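Local coordinates for protein dehydroascorbate reductase (Chlamydomonas reinhardtii, PDB 5XFT) that probably catalyses the glutathione-dependent reduction of dehydroascorbate to ascorbate, as a member of the glutathione transferase superfamily, at residues H25-A30 with C156-P160; F107-L111 with A168-K173; V4-K10 with P37-I43; K17-C21 with Y202-I207. All coordinates share one frame; numbering follows the deposited sequence.

Contact 1: H25-A30 with C156-P160; sequences HRVLLA and CSLAP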
loop_
_atom_site.group_PDB
_atom_site.type_symbol
_atom_site.label_atom_id
_atom_site.label_comp_id
_atom_site.label_asym_id
_atom_site.label_seq_id
_atom_site.Cartn_x
_atom_site.Cartn_y
_atom_site.Cartn_z
ATOM N N HIS A 25 1.864 -2.532 -3.689
ATOM C CA HIS A 25 2.321 -2.813 -2.334
ATOM C C HIS A 25 1.234 -3.507 -1.523
ATOM O O HIS A 25 1.521 -4.423 -0.744
ATOM C CB HIS A 25 2.771 -1.519 -1.653
ATOM C CG HIS A 25 3.639 -1.736 -0.453
ATOM N ND1 HIS A 25 4.055 -0.704 0.358
ATOM C CD2 HIS A 25 4.174 -2.864 0.070
ATOM C CE1 HIS A 25 4.804 -1.186 1.335
ATOM N NE2 HIS A 25 4.891 -2.494 1.184
ATOM N N ARG A 26 -0.025 -3.106 -1.712
ATOM C CA ARG A 26 -1.113 -3.717 -0.956
ATOM C C ARG A 26 -1.298 -5.180 -1.347
ATOM O O ARG A 26 -1.424 -6.058 -0.480
ATOM C CB ARG A 26 -2.413 -2.935 -1.163
ATOM C CG ARG A 26 -3.664 -3.775 -0.881
ATOM C CD ARG A 26 -4.952 -3.144 -1.445
ATOM N NE ARG A 26 -6.102 -3.472 -0.616
ATOM C CZ ARG A 26 -7.349 -3.190 -0.979
ATOM N NH1 ARG A 26 -7.567 -2.570 -2.135
ATOM N NH2 ARG A 26 -8.381 -3.493 -0.205
ATOM N N VAL A 27 -1.292 -5.470 -2.650
ATOM C CA VAL A 27 -1.405 -6.866 -3.073
ATOM C C VAL A 27 -0.241 -7.695 -2.537
ATOM O O VAL A 27 -0.435 -8.794 -1.999
ATOM C CB VAL A 27 -1.511 -6.947 -4.604
ATOM C CG1 VAL A 27 -1.385 -8.384 -5.069
ATOM C CG2 VAL A 27 -2.828 -6.351 -5.050
ATOM N N LEU A 28 0.986 -7.172 -2.656
ATOM C CA LEU A 28 2.169 -7.886 -2.180
ATOM C C LEU A 28 2.091 -8.176 -0.688
ATOM O O LEU A 28 2.398 -9.290 -0.242
ATOM C CB LEU A 28 3.426 -7.076 -2.485
ATOM C CG LEU A 28 3.749 -6.780 -3.941
ATOM C CD1 LEU A 28 4.943 -5.871 -4.010
ATOM C CD2 LEU A 28 4.020 -8.070 -4.652
ATOM N N LEU A 29 1.715 -7.169 0.106
ATOM C CA LEU A 29 1.549 -7.392 1.539
ATOM C C LEU A 29 0.466 -8.426 1.812
ATOM O O LEU A 29 0.591 -9.234 2.737
ATOM C CB LEU A 29 1.230 -6.078 2.256
ATOM C CG LEU A 29 2.363 -5.060 2.395
ATOM C CD1 LEU A 29 1.879 -3.773 2.983
ATOM C CD2 LEU A 29 3.471 -5.630 3.243
ATOM N N ALA A 30 -0.602 -8.429 1.010
ATOM C CA ALA A 30 -1.635 -9.449 1.176
ATOM C C ALA A 30 -1.075 -10.851 0.954
ATOM O O ALA A 30 -1.363 -11.770 1.728
ATOM C CB ALA A 30 -2.796 -9.179 0.224
ATOM N N CYS A 156 -2.921 -3.933 4.975
ATOM C CA CYS A 156 -2.432 -4.050 3.608
ATOM C C CYS A 156 -2.843 -2.855 2.763
ATOM O O CYS A 156 -2.085 -2.438 1.881
ATOM C CB CYS A 156 -2.938 -5.348 2.978
ATOM S SG CYS A 156 -2.272 -6.851 3.758
ATOM N N SER A 157 -4.026 -2.290 3.015
ATOM C CA SER A 157 -4.453 -1.137 2.228
ATOM C C SER A 157 -3.849 0.172 2.736
ATOM O O SER A 157 -3.467 1.035 1.935
ATOM C CB SER A 157 -5.976 -1.039 2.225
ATOM O OG SER A 157 -6.391 0.139 1.556
ATOM N N LEU A 158 -3.760 0.346 4.052
ATOM C CA LEU A 158 -3.450 1.647 4.629
ATOM C C LEU A 158 -1.979 1.836 4.936
ATOM O O LEU A 158 -1.484 2.966 4.872
ATOM C CB LEU A 158 -4.246 1.866 5.919
ATOM C CG LEU A 158 -5.724 2.222 5.794
ATOM C CD1 LEU A 158 -6.274 2.575 7.162
ATOM C CD2 LEU A 158 -5.925 3.374 4.816
ATOM N N ALA A 159 -1.271 0.771 5.294
ATOM C CA ALA A 159 0.146 0.919 5.615
ATOM C C ALA A 159 0.973 1.457 4.447
ATOM O O ALA A 159 1.823 2.333 4.687
ATOM C CB ALA A 159 0.698 -0.416 6.126
ATOM N N PRO A 160 0.794 1.015 3.194
ATOM C CA PRO A 160 1.534 1.670 2.102
ATOM C C PRO A 160 1.187 3.140 1.935
ATOM O O PRO A 160 2.089 3.964 1.726
ATOM C CB PRO A 160 1.135 0.845 0.871
ATOM C CG PRO A 160 0.771 -0.490 1.423
ATOM C CD PRO A 160 0.082 -0.185 2.716
#
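His25 and Pro160 meet obliquely, ring against ring: His25 ND1 lies 3.3 Å from Pro160 CB, and ND1 is also hydrogen-bonded to Tyr202 OH. The imidazole has Leu29 CD1, one turn on, over one face. Arg26 follows with its aliphatic part laid on a backbone carbonyl, Arg26 CB being 3.1 Å from Cys156 O, and Arg26 CA makes a bent CA-H...O contact to the same oxygen (126° at H). Pro160 has no N-H for Cys156 O, and the helix kinks there. The helices, whose segment axes approach to 8.3 Å at 129°, belong one to the thioredoxin-like N-terminal domain and one to the helical C-terminal domain of a glutathione transferase fold, so this is a buried domain interface. With CG anti to the backbone N (chi1 158°), Arg26 runs on until Ser157 CB sits over one guanidinium face, 3.7 Å from Arg26 NE; its NH1 bonds to Ser75 on helix 75-85. Leu29 CD1 meets Pro160 CG tip to tip at 3.8 Å. Cys156 SG rests on the peptide joining Leu29 to Ala30, 3.6 Å from Ala30 N.

Contact 2: F107-L111 with A168-K173; sequences FRAIL and ALKHFK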
loop_
_atom_site.group_PDB
_atom_site.type_symbol
_atom_site.label_atom_id
_atom_site.label_comp_id
_atom_site.label_asym_id
_atom_site.label_seq_id
_atom_site.Cartn_x
_atom_site.Cartn_y
_atom_site.Cartn_z
ATOM N N PHE A 107 -3.410 13.553 1.285
ATOM C CA PHE A 107 -1.957 13.636 1.210
ATOM C C PHE A 107 -1.490 13.977 -0.200
ATOM O O PHE A 107 -0.542 14.759 -0.383
ATOM C CB PHE A 107 -1.370 12.315 1.712
ATOM C CG PHE A 107 -0.112 11.911 1.037
ATOM C CD1 PHE A 107 1.045 12.658 1.200
ATOM C CD2 PHE A 107 -0.074 10.759 0.271
ATOM C CE1 PHE A 107 2.206 12.282 0.589
ATOM C CE2 PHE A 107 1.082 10.368 -0.339
ATOM C CZ PHE A 107 2.229 11.129 -0.183
ATOM N N ARG A 108 -2.156 13.423 -1.205
ATOM C CA ARG A 108 -1.830 13.772 -2.577
ATOM C C ARG A 108 -2.221 15.210 -2.888
ATOM O O ARG A 108 -1.437 15.946 -3.492
ATOM C CB ARG A 108 -2.513 12.806 -3.543
ATOM C CG ARG A 108 -2.335 13.193 -4.999
ATOM C CD ARG A 108 -3.092 12.263 -5.905
ATOM N NE ARG A 108 -4.520 12.301 -5.627
ATOM C CZ ARG A 108 -5.405 11.467 -6.156
ATOM N NH1 ARG A 108 -5.010 10.513 -6.990
ATOM N NH2 ARG A 108 -6.685 11.584 -5.837
ATOM N N ALA A 109 -3.422 15.633 -2.481
ATOM C CA ALA A 109 -3.833 17.009 -2.731
ATOM C C ALA A 109 -2.890 17.994 -2.059
ATOM O O ALA A 109 -2.744 19.134 -2.517
ATOM C CB ALA A 109 -5.268 17.229 -2.251
ATOM N N ILE A 110 -2.253 17.574 -0.967
ATOM C CA ILE A 110 -1.231 18.394 -0.334
ATOM C C ILE A 110 0.014 18.451 -1.209
ATOM O O ILE A 110 0.583 19.525 -1.436
ATOM C CB ILE A 110 -0.913 17.854 1.070
ATOM C CG1 ILE A 110 -2.100 18.078 2.010
ATOM C CG2 ILE A 110 0.375 18.481 1.616
ATOM C CD1 ILE A 110 -1.975 17.342 3.305
ATOM N N LEU A 111 0.449 17.299 -1.730
ATOM C CA LEU A 111 1.698 17.298 -2.489
ATOM C C LEU A 111 1.563 18.042 -3.813
ATOM O O LEU A 111 2.459 18.807 -4.188
ATOM C CB LEU A 111 2.185 15.872 -2.737
ATOM C CG LEU A 111 3.007 15.215 -1.623
ATOM C CD1 LEU A 111 3.649 13.923 -2.124
ATOM C CD2 LEU A 111 4.061 16.165 -1.068
ATOM N N ALA A 168 7.054 11.027 1.859
ATOM C CA ALA A 168 6.964 12.075 0.852
ATOM C C ALA A 168 6.709 13.434 1.485
ATOM O O ALA A 168 7.300 14.437 1.070
ATOM C CB ALA A 168 5.866 11.739 -0.155
ATOM N N LEU A 169 5.830 13.492 2.488
ATOM C CA LEU A 169 5.541 14.782 3.107
ATOM C C LEU A 169 6.759 15.321 3.842
ATOM O O LEU A 169 7.051 16.520 3.768
ATOM C CB LEU A 169 4.349 14.668 4.052
ATOM C CG LEU A 169 2.958 14.595 3.418
ATOM C CD1 LEU A 169 1.913 14.563 4.515
ATOM C CD2 LEU A 169 2.711 15.750 2.475
ATOM N N LYS A 170 7.493 14.450 4.540
ATOM C CA LYS A 170 8.715 14.900 5.197
ATOM C C LYS A 170 9.732 15.404 4.182
ATOM O O LYS A 170 10.451 16.376 4.444
ATOM C CB LYS A 170 9.307 13.771 6.040
ATOM C CG LYS A 170 10.710 14.041 6.567
ATOM C CD LYS A 170 10.748 15.246 7.494
ATOM C CE LYS A 170 12.101 15.365 8.181
ATOM N NZ LYS A 170 13.225 15.484 7.209
ATOM N N HIS A 171 9.797 14.774 3.008
ATOM C CA HIS A 171 10.833 15.162 2.054
ATOM C C HIS A 171 10.479 16.444 1.303
ATOM O O HIS A 171 11.330 17.326 1.129
ATOM C CB HIS A 171 11.091 14.030 1.067
ATOM C CG HIS A 171 12.063 14.388 -0.010
ATOM N ND1 HIS A 171 11.672 14.929 -1.216
ATOM C CD2 HIS A 171 13.412 14.294 -0.059
ATOM C CE1 HIS A 171 12.738 15.146 -1.965
ATOM N NE2 HIS A 171 13.806 14.766 -1.287
ATOM N N PHE A 172 9.238 16.561 0.841
ATOM C CA PHE A 172 8.840 17.676 -0.008
ATOM C C PHE A 172 8.310 18.877 0.760
ATOM O O PHE A 172 8.297 19.987 0.212
ATOM C CB PHE A 172 7.769 17.220 -1.001
ATOM C CG PHE A 172 8.276 16.269 -2.050
ATOM C CD1 PHE A 172 9.086 16.721 -3.077
ATOM C CD2 PHE A 172 7.933 14.931 -2.016
ATOM C CE1 PHE A 172 9.549 15.853 -4.045
ATOM C CE2 PHE A 172 8.393 14.061 -2.981
ATOM C CZ PHE A 172 9.201 14.523 -3.998
ATOM N N LYS A 173 7.862 18.690 2.001
ATOM C CA LYS A 173 7.204 19.757 2.738
ATOM C C LYS A 173 7.748 19.957 4.146
ATOM O O LYS A 173 7.304 20.879 4.836
ATOM C CB LYS A 173 5.693 19.493 2.822
ATOM C CG LYS A 173 4.960 19.542 1.489
ATOM C CD LYS A 173 4.745 20.974 1.022
ATOM C CE LYS A 173 3.570 21.080 0.056
ATOM N NZ LYS A 173 3.973 20.852 -1.354
#
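Helices 103-112 and 153-173 run almost parallel here, the axes of their short segments 14° apart in direction and 10.9 Å distant, with Leu111 and Leu169 nearest at their CA atoms. That spacing is wide for helices, and bulky side chains fill it. Phe107 presents the edge of its ring: CD1 lies 3.5 Å from Leu169 CG, and CZ touches Ala168 CB at 3.7 Å, both partners near the ring plane. The Phe107 and Leu169 side chains run antiparallel alongside one another. Leu169 CD2 continues to Ile110 CG2, 3.7 Å away, where the two side chains lie roughly perpendicular. Leu111 is a knob in a hole lined by Ala168, Leu169, Phe172 and Lys173, and this interlocking ties together two members of the helical bundle of the glutathione transferase C-terminal domain. Of its two branches, Leu111 CD1 reaches Ala168 CB at 3.7 Å and Leu111 CD2 reaches Phe172 CB at 3.9 Å. Trp211 of helix 204-212 packs on the same cluster, meeting Phe107 edge-to-face and touching Leu111 and Phe172. Lys173, exposed to solvent and bent at chi2 and chi4, curls back until its NZ is 3.6 Å from Ile110 O and 3.8 Å from Leu111 O, close to the C-terminal end of helix 103-112, a place where a positive charge would probably be favoured.

Contact 3: V4-K10 with P37-I43; sequences VTTIYVK and PYKMEYI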
loop_
_atom_site.group_PDB
_atom_site.type_symbol
_atom_site.label_atom_id
_atom_site.label_comp_id
_atom_site.label_asym_id
_atom_site.label_seq_id
_atom_site.Cartn_x
_atom_site.Cartn_y
_atom_site.Cartn_z
ATOM N N VAL A 4 3.651 -20.719 -9.834
ATOM C CA VAL A 4 2.962 -19.939 -8.817
ATOM C C VAL A 4 2.311 -18.729 -9.474
ATOM O O VAL A 4 2.412 -18.528 -10.691
ATOM C CB VAL A 4 3.931 -19.509 -7.698
ATOM C CG1 VAL A 4 4.564 -20.734 -7.042
ATOM C CG2 VAL A 4 5.007 -18.573 -8.245
ATOM N N THR A 5 1.650 -17.910 -8.667
ATOM C CA THR A 5 0.993 -16.716 -9.174
ATOM C C THR A 5 2.018 -15.659 -9.579
ATOM O O THR A 5 2.999 -15.416 -8.869
ATOM C CB THR A 5 0.046 -16.164 -8.108
ATOM O OG1 THR A 5 -1.020 -17.098 -7.900
ATOM C CG2 THR A 5 -0.528 -14.822 -8.527
ATOM N N THR A 6 1.785 -15.031 -10.731
ATOM C CA THR A 6 2.580 -13.888 -11.162
ATOM C C THR A 6 1.900 -12.590 -10.737
ATOM O O THR A 6 0.698 -12.412 -10.951
ATOM C CB THR A 6 2.769 -13.889 -12.679
ATOM O OG1 THR A 6 3.222 -15.175 -13.099
ATOM C CG2 THR A 6 3.798 -12.831 -13.090
ATOM N N ILE A 7 2.671 -11.683 -10.163
ATOM C CA ILE A 7 2.174 -10.379 -9.752
ATOM C C ILE A 7 2.967 -9.337 -10.529
ATOM O O ILE A 7 4.146 -9.098 -10.251
ATOM C CB ILE A 7 2.286 -10.165 -8.240
ATOM C CG1 ILE A 7 1.668 -11.350 -7.501
ATOM C CG2 ILE A 7 1.549 -8.898 -7.829
ATOM C CD1 ILE A 7 1.701 -11.193 -5.983
ATOM N N TYR A 8 2.329 -8.738 -11.530
ATOM C CA TYR A 8 2.905 -7.635 -12.285
ATOM C C TYR A 8 2.740 -6.359 -11.478
ATOM O O TYR A 8 1.607 -5.944 -11.174
ATOM C CB TYR A 8 2.236 -7.503 -13.646
ATOM C CG TYR A 8 2.294 -8.768 -14.458
ATOM C CD1 TYR A 8 3.291 -8.964 -15.400
ATOM C CD2 TYR A 8 1.351 -9.767 -14.285
ATOM C CE1 TYR A 8 3.345 -10.123 -16.143
ATOM C CE2 TYR A 8 1.399 -10.928 -15.014
ATOM C CZ TYR A 8 2.398 -11.106 -15.941
ATOM O OH TYR A 8 2.440 -12.269 -16.683
ATOM N N VAL A 9 3.880 -5.755 -11.126
ATOM C CA VAL A 9 3.949 -4.576 -10.279
ATOM C C VAL A 9 4.839 -3.544 -10.956
ATOM O O VAL A 9 5.490 -3.820 -11.963
ATOM C CB VAL A 9 4.487 -4.901 -8.870
ATOM C CG1 VAL A 9 3.554 -5.851 -8.143
ATOM C CG2 VAL A 9 5.885 -5.491 -8.968
ATOM N N LYS A 10 4.862 -2.339 -10.386
ATOM C CA LYS A 10 5.727 -1.291 -10.904
ATOM C C LYS A 10 7.163 -1.560 -10.462
ATOM O O LYS A 10 7.435 -1.727 -9.268
ATOM C CB LYS A 10 5.257 0.076 -10.423
ATOM C CG LYS A 10 6.266 1.188 -10.687
ATOM C CD LYS A 10 5.995 2.427 -9.847
ATOM C CE LYS A 10 6.929 3.564 -10.231
ATOM N NZ LYS A 10 6.235 4.735 -10.832
ATOM N N PRO A 37 3.046 -18.226 -1.948
ATOM C CA PRO A 37 4.170 -17.944 -2.843
ATOM C C PRO A 37 3.713 -17.180 -4.076
ATOM O O PRO A 37 2.578 -17.312 -4.543
ATOM C CB PRO A 37 4.694 -19.337 -3.207
ATOM C CG PRO A 37 3.482 -20.216 -3.112
ATOM C CD PRO A 37 2.623 -19.638 -2.006
ATOM N N TYR A 38 4.620 -16.370 -4.603
ATOM C CA TYR A 38 4.331 -15.570 -5.782
ATOM C C TYR A 38 5.648 -15.236 -6.462
ATOM O O TYR A 38 6.726 -15.372 -5.880
ATOM C CB TYR A 38 3.570 -14.296 -5.415
ATOM C CG TYR A 38 4.352 -13.397 -4.484
ATOM C CD1 TYR A 38 4.262 -13.542 -3.104
ATOM C CD2 TYR A 38 5.191 -12.412 -4.987
ATOM C CE1 TYR A 38 4.986 -12.728 -2.258
ATOM C CE2 TYR A 38 5.914 -11.592 -4.148
ATOM C CZ TYR A 38 5.808 -11.755 -2.788
ATOM O OH TYR A 38 6.534 -10.938 -1.960
ATOM N N LYS A 39 5.542 -14.774 -7.705
ATOM C CA LYS A 39 6.693 -14.294 -8.448
ATOM C C LYS A 39 6.375 -12.908 -8.990
ATOM O O LYS A 39 5.342 -12.719 -9.635
ATOM C CB LYS A 39 7.047 -15.252 -9.586
ATOM C CG LYS A 39 8.501 -15.182 -9.989
ATOM C CD LYS A 39 8.647 -14.870 -11.461
ATOM C CE LYS A 39 10.022 -14.306 -11.757
ATOM N NZ LYS A 39 9.988 -13.429 -12.957
ATOM N N MET A 40 7.251 -11.944 -8.723
ATOM C CA MET A 40 7.070 -10.585 -9.213
ATOM C C MET A 40 7.597 -10.441 -10.630
ATOM O O MET A 40 8.700 -10.893 -10.946
ATOM C CB MET A 40 7.751 -9.565 -8.300
ATOM C CG MET A 40 7.014 -9.308 -6.994
ATOM S SD MET A 40 8.046 -8.579 -5.714
ATOM C CE MET A 40 8.193 -6.963 -6.371
ATOM N N GLU A 41 6.790 -9.822 -11.482
ATOM C CA GLU A 41 7.207 -9.362 -12.795
ATOM C C GLU A 41 7.117 -7.843 -12.793
ATOM O O GLU A 41 6.071 -7.285 -12.445
ATOM C CB GLU A 41 6.327 -9.968 -13.887
ATOM C CG GLU A 41 7.034 -10.193 -15.205
ATOM C CD GLU A 41 7.965 -11.375 -15.161
ATOM O OE1 GLU A 41 9.172 -11.155 -15.363
ATOM O OE2 GLU A 41 7.497 -12.507 -14.910
ATOM N N TYR A 42 8.212 -7.178 -13.148
ATOM C CA TYR A 42 8.297 -5.728 -13.045
ATOM C C TYR A 42 7.881 -5.078 -14.353
ATOM O O TYR A 42 8.374 -5.447 -15.424
ATOM C CB TYR A 42 9.712 -5.293 -12.679
ATOM C CG TYR A 42 10.168 -5.885 -11.386
ATOM C CD1 TYR A 42 9.529 -5.560 -10.206
ATOM C CD2 TYR A 42 11.221 -6.788 -11.340
ATOM C CE1 TYR A 42 9.930 -6.100 -9.015
ATOM C CE2 TYR A 42 11.629 -7.340 -10.140
ATOM C CZ TYR A 42 10.975 -6.989 -8.981
ATOM O OH TYR A 42 11.365 -7.526 -7.777
ATOM N N ILE A 43 6.971 -4.118 -14.260
ATOM C CA ILE A 43 6.567 -3.309 -15.399
ATOM C C ILE A 43 7.309 -1.984 -15.307
ATOM O O ILE A 43 7.246 -1.291 -14.280
ATOM C CB ILE A 43 5.048 -3.085 -15.428
ATOM C CG1 ILE A 43 4.290 -4.420 -15.427
ATOM C CG2 ILE A 43 4.672 -2.219 -16.622
ATOM C CD1 ILE A 43 4.375 -5.195 -16.714
HETATM O O HOH W 1 0.809 -18.536 -5.826
#
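Strands 5-12 and 38-43 are the parallel neighbours of the thioredoxin-like sheet, joined by a crossover that includes strand 17-18 and helix 22-33. Thr5 O receives Lys39 N at 2.9 Å, then Lys39 O takes Ile7 N, Ile7 O Glu41 N, Glu41 O Val9 N, and Val9 O Ile43 N at 2.7 Å. All five N-H...O angles are 159° or more, though Glu41 N meets Ile7 O from above its carbonyl plane. Tyr8 CA also touches Glu41 O (3.2 Å). On the face bearing Thr6, Tyr8, Lys39, Glu41 and Ile43, the Tyr8 ring lies beside Glu41, its CD1 3.5 Å from Glu41 CB. Thr6 CG2 lies over one face of that ring, toward its margin, and Glu41 OE2 forms a salt bridge with Lys39 NZ through a weak hydrogen bond. Contacts on the face toward helix 22-33 are mainly apolar. Ile7 CD1 packs on Tyr38 CB at 3.7 Å, and the Tyr38 hydroxyl bonds to Glu32. Val9 CG2 lies 3.8 Å from both Met40 CE and Tyr42 CD1. Such a crossover, its helix on one face of two parallel strands, forms the beta-alpha-beta unit that opens the glutathione transferase N-terminal domain.

Contact 4: K17-C21 with Y202-I207; sequences KLLDC and YGTEAI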
loop_
_atom_site.group_PDB
_atom_site.type_symbol
_atom_site.label_atom_id
_atom_site.label_comp_id
_atom_site.label_asym_id
_atom_site.label_seq_id
_atom_site.Cartn_x
_atom_site.Cartn_y
_atom_site.Cartn_z
ATOM N N LYS A 17 14.336 -4.673 -9.641
ATOM C CA LYS A 17 14.117 -3.783 -8.509
ATOM C C LYS A 17 12.649 -3.383 -8.420
ATOM O O LYS A 17 12.090 -2.829 -9.376
ATOM C CB LYS A 17 14.998 -2.536 -8.627
ATOM C CG LYS A 17 14.916 -1.617 -7.432
ATOM C CD LYS A 17 15.610 -0.300 -7.707
ATOM C CE LYS A 17 15.529 0.617 -6.498
ATOM N NZ LYS A 17 16.110 1.958 -6.787
ATOM N N LEU A 18 12.038 -3.653 -7.265
ATOM C CA LEU A 18 10.663 -3.253 -6.994
ATOM C C LEU A 18 10.585 -1.752 -6.762
ATOM O O LEU A 18 11.454 -1.168 -6.110
ATOM C CB LEU A 18 10.122 -4.005 -5.770
ATOM C CG LEU A 18 8.786 -3.556 -5.162
ATOM C CD1 LEU A 18 7.635 -3.687 -6.176
ATOM C CD2 LEU A 18 8.461 -4.344 -3.895
ATOM N N LEU A 19 9.539 -1.122 -7.300
ATOM C CA LEU A 19 9.336 0.299 -7.069
ATOM C C LEU A 19 8.137 0.518 -6.135
ATOM O O LEU A 19 7.745 -0.390 -5.386
ATOM C CB LEU A 19 9.217 1.023 -8.411
ATOM C CG LEU A 19 10.567 1.116 -9.155
ATOM C CD1 LEU A 19 10.484 2.004 -10.391
ATOM C CD2 LEU A 19 11.709 1.565 -8.225
ATOM N N ASP A 20 7.546 1.713 -6.192
ATOM C CA ASP A 20 6.882 2.308 -5.036
ATOM C C ASP A 20 5.353 2.288 -5.071
ATOM O O ASP A 20 4.732 2.886 -4.183
ATOM C CB ASP A 20 7.347 3.755 -4.877
ATOM C CG ASP A 20 6.994 4.603 -6.083
ATOM O OD1 ASP A 20 7.340 4.193 -7.212
ATOM O OD2 ASP A 20 6.336 5.653 -5.912
ATOM N N CYS A 21 4.725 1.643 -6.050
ATOM C CA CYS A 21 3.269 1.738 -6.172
ATOM C C CYS A 21 2.575 1.213 -4.919
ATOM O O CYS A 21 2.779 0.048 -4.549
ATOM C CB CYS A 21 2.763 0.972 -7.387
ATOM S SG CYS A 21 0.954 0.980 -7.513
ATOM N N TYR A 202 10.243 -1.257 -0.670
ATOM C CA TYR A 202 10.957 -0.662 -1.793
ATOM C C TYR A 202 11.856 0.502 -1.379
ATOM O O TYR A 202 12.764 0.860 -2.137
ATOM C CB TYR A 202 9.966 -0.201 -2.869
ATOM C CG TYR A 202 8.650 0.303 -2.321
ATOM C CD1 TYR A 202 8.518 1.612 -1.874
ATOM C CD2 TYR A 202 7.539 -0.530 -2.249
ATOM C CE1 TYR A 202 7.314 2.080 -1.370
ATOM C CE2 TYR A 202 6.332 -0.071 -1.753
ATOM C CZ TYR A 202 6.226 1.236 -1.313
ATOM O OH TYR A 202 5.032 1.704 -0.810
ATOM N N GLY A 203 11.629 1.102 -0.214
ATOM C CA GLY A 203 12.524 2.126 0.285
ATOM C C GLY A 203 12.019 3.537 0.016
ATOM O O GLY A 203 11.135 3.774 -0.811
ATOM N N THR A 204 12.623 4.502 0.724
ATOM C CA THR A 204 12.111 5.871 0.701
ATOM C C THR A 204 12.498 6.610 -0.573
ATOM O O THR A 204 11.737 7.469 -1.038
ATOM C CB THR A 204 12.595 6.655 1.923
ATOM O OG1 THR A 204 13.995 6.931 1.805
ATOM C CG2 THR A 204 12.339 5.869 3.207
ATOM N N GLU A 205 13.658 6.305 -1.158
ATOM C CA GLU A 205 14.022 6.971 -2.403
ATOM C C GLU A 205 13.096 6.554 -3.525
ATOM O O GLU A 205 12.792 7.357 -4.408
ATOM C CB GLU A 205 15.468 6.680 -2.806
ATOM C CG GLU A 205 16.498 6.692 -1.686
ATOM C CD GLU A 205 16.374 5.496 -0.750
ATOM O OE1 GLU A 205 16.099 5.724 0.441
ATOM O OE2 GLU A 205 16.552 4.342 -1.203
ATOM N N ALA A 206 12.672 5.289 -3.539
ATOM C CA ALA A 206 11.681 4.878 -4.525
ATOM C C ALA A 206 10.428 5.736 -4.414
ATOM O O ALA A 206 9.874 6.174 -5.428
ATOM C CB ALA A 206 11.351 3.394 -4.358
ATOM N N ILE A 207 9.988 6.016 -3.182
ATOM C CA ILE A 207 8.827 6.880 -2.973
ATOM C C ILE A 207 9.109 8.288 -3.490
ATOM O O ILE A 207 8.301 8.880 -4.221
ATOM C CB ILE A 207 8.440 6.900 -1.483
ATOM C CG1 ILE A 207 8.240 5.472 -0.964
ATOM C CG2 ILE A 207 7.194 7.746 -1.269
ATOM C CD1 ILE A 207 7.971 5.390 0.542
#
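Between Asp20 and Tyr202 the clearest geometry is a CH-pi contact: Asp20 CA stands 3.6 Å from the centroid of the Tyr202 ring, 11° off its normal, so the backbone rather than the carboxylate rests on the ring. Leu18 CD2 lies at the edge of the same ring, near its plane.

Backbone oxygens also press on these groups. Leu19 O lies 3.1 Å from Tyr202 CD2, approaching obliquely. Asp20 CG comes within 3.3 Å of Ala206 O, a carboxylate against a carbonyl with no hydrogen bond between them; the long, weak ion pair from Asp20 to Lys10 may offset this unfavourable approach. The Tyr202 hydroxyl is satisfied by His25.

Apolar contacts are looser. Leu18 CG is 4.2 Å from Tyr202 CB, Leu19 CD2 is 4.3 Å from Ala206 CB, and Asp20 CB reaches Ala206 CB at 4.1 Å.

Cys21 occupies the N-cap position of helix 22-33, its side chain capping a backbone N of that helix, within a CxxC pattern like that of thioredoxin-fold enzymes. Leu19 of the loop before it touches Lys10 of strand 5-12, while Leu18 of strand 17-18 packs on Val9; across the contact lies the start of helix 204-212, which leans on helix 153-173 through Thr204 and Ile207.

Contacts 1, 3 and 4 gather around helix 22-33, with centres 13 to 15 Å apart, whereas contact 2 lies opposite contact 3 across the chain's centre, their centres 29 Å apart, yet within about 4 Å (nearest atoms) of contact 4. Contact 1 touches contact 4 through His25 ND1 and Tyr202 OH, 2.8 Å apart, and contact 3 through Leu28 CD2 to Met40 CG at 4.0 Å. Contacts 3 and 4 share the sheet, where Lys10 O and Leu19 N (2.9 Å) probably hydrogen-bond. Helix 153-173 links contacts 1 and 2, which do not touch. Cys21 of the CxxC pattern, possibly the redox site as in related enzymes, lies within contact 4, and Val9 of contact 3 touches Cys24.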